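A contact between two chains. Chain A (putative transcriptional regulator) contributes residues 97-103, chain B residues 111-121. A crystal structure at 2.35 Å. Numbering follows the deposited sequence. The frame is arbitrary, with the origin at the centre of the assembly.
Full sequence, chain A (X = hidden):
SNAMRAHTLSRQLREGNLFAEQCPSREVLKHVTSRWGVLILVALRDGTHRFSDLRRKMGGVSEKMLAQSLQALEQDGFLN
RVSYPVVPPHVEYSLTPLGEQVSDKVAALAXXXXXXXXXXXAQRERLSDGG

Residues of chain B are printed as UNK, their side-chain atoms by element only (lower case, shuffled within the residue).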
# COMPACT_ATOMS: atom_id res chain seq x y z
N PRO A 97 15.90 -4.06 -11.03
CA PRO A 97 16.49 -3.48 -9.80
C PRO A 97 15.61 -2.47 -9.08
O PRO A 97 15.50 -2.52 -7.85
CB PRO A 97 17.78 -2.80 -10.30
CG PRO A 97 18.15 -3.65 -11.51
CD PRO A 97 16.82 -3.97 -12.18
N LEU A 98 14.97 -1.57 -9.82
CA LEU A 98 13.98 -0.65 -9.22
C LEU A 98 12.81 -1.41 -8.57
O LEU A 98 12.31 -1.04 -7.48
CB LEU A 98 13.47 0.36 -10.27
CG LEU A 98 12.71 1.58 -9.72
CD1 LEU A 98 13.67 2.53 -8.96
CD2 LEU A 98 11.95 2.32 -10.82
N GLY A 99 12.36 -2.46 -9.23
CA GLY A 99 11.28 -3.29 -8.72
C GLY A 99 11.63 -4.10 -7.49
O GLY A 99 10.75 -4.37 -6.67
N GLU A 100 12.88 -4.52 -7.38
CA GLU A 100 13.43 -5.16 -6.16
C GLU A 100 13.35 -4.24 -4.93
O GLU A 100 13.04 -4.69 -3.82
CB GLU A 100 14.89 -5.59 -6.39
CG GLU A 100 15.05 -6.73 -7.40
CD GLU A 100 16.51 -7.13 -7.69
OE1 GLU A 100 17.44 -6.59 -7.05
OE2 GLU A 100 16.74 -7.98 -8.59
N GLN A 101 13.64 -2.95 -5.12
CA GLN A 101 13.59 -1.97 -4.03
C GLN A 101 12.19 -1.81 -3.45
O GLN A 101 11.98 -2.00 -2.26
CB GLN A 101 14.16 -0.63 -4.49
CG GLN A 101 15.67 -0.67 -4.88
CD GLN A 101 16.17 0.69 -5.37
OE1 GLN A 101 15.79 1.76 -4.85
NE2 GLN A 101 17.04 0.66 -6.39
N VAL A 102 11.22 -1.48 -4.30
CA VAL A 102 9.84 -1.29 -3.85
C VAL A 102 9.25 -2.56 -3.25
O VAL A 102 8.48 -2.51 -2.30
CB VAL A 102 8.92 -0.76 -4.97
CG1 VAL A 102 8.60 -1.84 -5.98
CG2 VAL A 102 7.64 -0.15 -4.39
N SER A 103 9.63 -3.70 -3.83
CA SER A 103 9.17 -5.00 -3.39
C SER A 103 9.65 -5.29 -1.94
O SER A 103 8.89 -5.84 -1.13
CB SER A 103 9.64 -6.08 -4.37
OG SER A 103 9.38 -7.38 -3.83
N UNK B 111 7.85 7.10 1.68
CA UNK B 111 9.07 7.83 1.36
C UNK B 111 9.83 7.25 0.15
O UNK B 111 10.30 7.97 -0.67
o UNK B 111 10.96 10.13 2.28
c UNK B 111 11.19 8.88 2.31
o UNK B 111 12.32 8.40 2.10
c UNK B 111 10.01 7.94 2.57
N UNK B 112 9.93 5.93 0.03
CA UNK B 112 10.60 5.35 -1.15
C UNK B 112 9.90 5.76 -2.45
O UNK B 112 10.55 6.14 -3.44
c UNK B 112 10.86 2.13 -6.18
c UNK B 112 11.01 2.93 -3.49
c UNK B 112 12.13 2.39 -4.18
c UNK B 112 10.65 3.83 -1.06
n UNK B 112 13.19 2.39 -3.30
c UNK B 112 12.07 1.98 -5.52
c UNK B 112 9.72 2.65 -5.52
c UNK B 112 12.79 2.89 -2.08
c UNK B 112 9.79 3.05 -4.17
c UNK B 112 11.45 3.24 -2.14
N UNK B 113 8.58 5.66 -2.45
CA UNK B 113 7.79 6.04 -3.62
C UNK B 113 8.00 7.49 -3.99
O UNK B 113 8.24 7.78 -5.13
c UNK B 113 5.42 6.50 -4.48
c UNK B 113 6.26 5.73 -3.43
c UNK B 113 6.01 4.20 -3.54
c UNK B 113 4.78 3.74 -2.89
N UNK B 114 7.91 8.41 -3.02
CA UNK B 114 8.11 9.80 -3.33
C UNK B 114 9.54 10.08 -3.82
O UNK B 114 9.73 10.81 -4.79
c UNK B 114 7.81 10.67 -2.11
o UNK B 114 7.26 11.56 0.40
o UNK B 114 5.20 12.10 0.05
c UNK B 114 6.26 11.51 -0.31
c UNK B 114 6.37 10.72 -1.66
N UNK B 115 10.53 9.50 -3.14
CA UNK B 115 11.94 9.65 -3.51
C UNK B 115 12.25 9.12 -4.92
O UNK B 115 12.97 9.77 -5.70
c UNK B 115 12.85 8.99 -2.43
c UNK B 115 15.09 8.22 -1.48
c UNK B 115 14.39 8.88 -2.68
c UNK B 115 15.02 10.22 -2.99
N UNK B 116 11.68 7.96 -5.25
CA UNK B 116 11.97 7.37 -6.53
C UNK B 116 10.98 7.70 -7.63
O UNK B 116 11.03 7.10 -8.70
n UNK B 116 13.42 5.43 -4.37
o UNK B 116 14.46 5.31 -6.38
c UNK B 116 13.44 5.50 -5.72
c UNK B 116 12.15 5.86 -6.40
N UNK B 117 10.10 8.65 -7.37
CA UNK B 117 9.13 9.06 -8.41
C UNK B 117 9.82 9.42 -9.77
O UNK B 117 9.39 8.97 -10.81
c UNK B 117 6.30 11.79 -8.20
c UNK B 117 6.04 9.43 -9.20
c UNK B 117 8.21 10.20 -7.89
c UNK B 117 7.05 10.62 -8.82
N UNK B 118 10.90 10.25 -9.76
CA UNK B 118 11.53 10.55 -11.08
C UNK B 118 11.90 9.34 -11.97
O UNK B 118 11.72 9.39 -13.19
c UNK B 118 11.56 10.93 -8.64
c UNK B 118 12.58 11.81 -9.31
c UNK B 118 12.79 11.34 -10.72
N UNK B 119 12.43 8.28 -11.37
CA UNK B 119 12.79 7.09 -12.13
C UNK B 119 11.55 6.39 -12.68
O UNK B 119 11.54 5.95 -13.84
c UNK B 119 15.02 7.32 -9.45
c UNK B 119 15.00 6.75 -10.89
n UNK B 119 15.28 6.44 -8.47
c UNK B 119 13.65 6.14 -11.29
o UNK B 119 14.79 8.52 -9.22
N UNK B 120 10.49 6.32 -11.88
CA UNK B 120 9.20 5.79 -12.34
C UNK B 120 8.63 6.57 -13.52
O UNK B 120 8.20 5.99 -14.51
c UNK B 120 8.17 5.69 -11.18
c UNK B 120 8.60 4.60 -10.21
c UNK B 120 6.79 5.40 -11.73
N UNK B 121 8.62 7.88 -13.44
CA UNK B 121 8.11 8.67 -14.56
C UNK B 121 8.96 8.49 -15.82
O UNK B 121 8.40 8.35 -16.91
c UNK B 121 6.80 11.84 -12.73
c UNK B 121 5.46 9.87 -13.49
c UNK B 121 7.92 10.15 -14.18
c UNK B 121 6.85 10.38 -13.10

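Position 111 carries two side-chain carbons, the second bearing two oxygens, out of reach of residues 97-103: Asp B111, an acid suited to an exposed place. Position 112 has one carbon leading into fused five- and six-membered rings that hold eight carbons and one nitrogen. Its ring nitrogen lies 3.1 Å from Gln A101 OE1, and a carbon of the six-membered ring lies 3.5 Å from Val A102 CB. This is Trp B112, whose broad ring offers an apolar face and a polar edge at once. Position 113 has four carbons, forked at the first, one arm two carbons long: Ile B113, apolar and buried, beside the contact rather than in it.

Position 114 shows three carbons, the third with two oxygens, out of reach of residues 97-103: Glu B114, whose carboxylate OE2 is hydrogen-bonded elsewhere in the structure. Position 115, four carbons forked at the second, out of reach of this stretch of chain A, is Leu B115, a good helix former. Position 116 has two carbons, the second carrying one oxygen and one nitrogen, and approaches Leu A98. It is Asn B116, the first residue to leave helical geometry; its ND2 donates to Trp B112 O at 3.1 Å, so the amide serves a carbonyl near the helix end while its OD1 lies 3.9 Å from Leu A98 CD1.

Position 117, four carbons forked at the second, is Leu B117, a branched apolar chain suited to burial. At 118 three carbons close a ring onto the backbone nitrogen: Pro B118, well placed in a helix's first turn, where a backbone N-H is not needed. Position 119 has three carbons, the third with one oxygen and one nitrogen; its CB lies 4.2 Å from Leu A98 CD2. It is Gln B119, a polar amide suited to exposure. Position 120 has one carbon carrying two more, one of these 4.1 Å from Leu A98 CD2: Val B120, compact, apolar and buried. Position 121, four carbons forked at the second, out of reach of residues 97-103, is Leu B121, apolar and helix-favouring in a partly exposed place.

The contact works through Trp B112. Val A102 CB sits over one face of the indole, 3.9 Å from the centroid of the six-membered ring, in a CH-pi contact. At the ring edge, Trp B112 NE1 donates a hydrogen bond to Gln A101 OE1, satisfying the indole N-H within an otherwise largely apolar contact. Leu A98 extends the packing: its CD1 lies 3.8 Å from Trp B112 CZ2, and its CD2 reaches Val B120. Helices 97-103 and 111-115 run roughly antiparallel, at 151°.

Chain B (111-121) DWIELNLPQVL
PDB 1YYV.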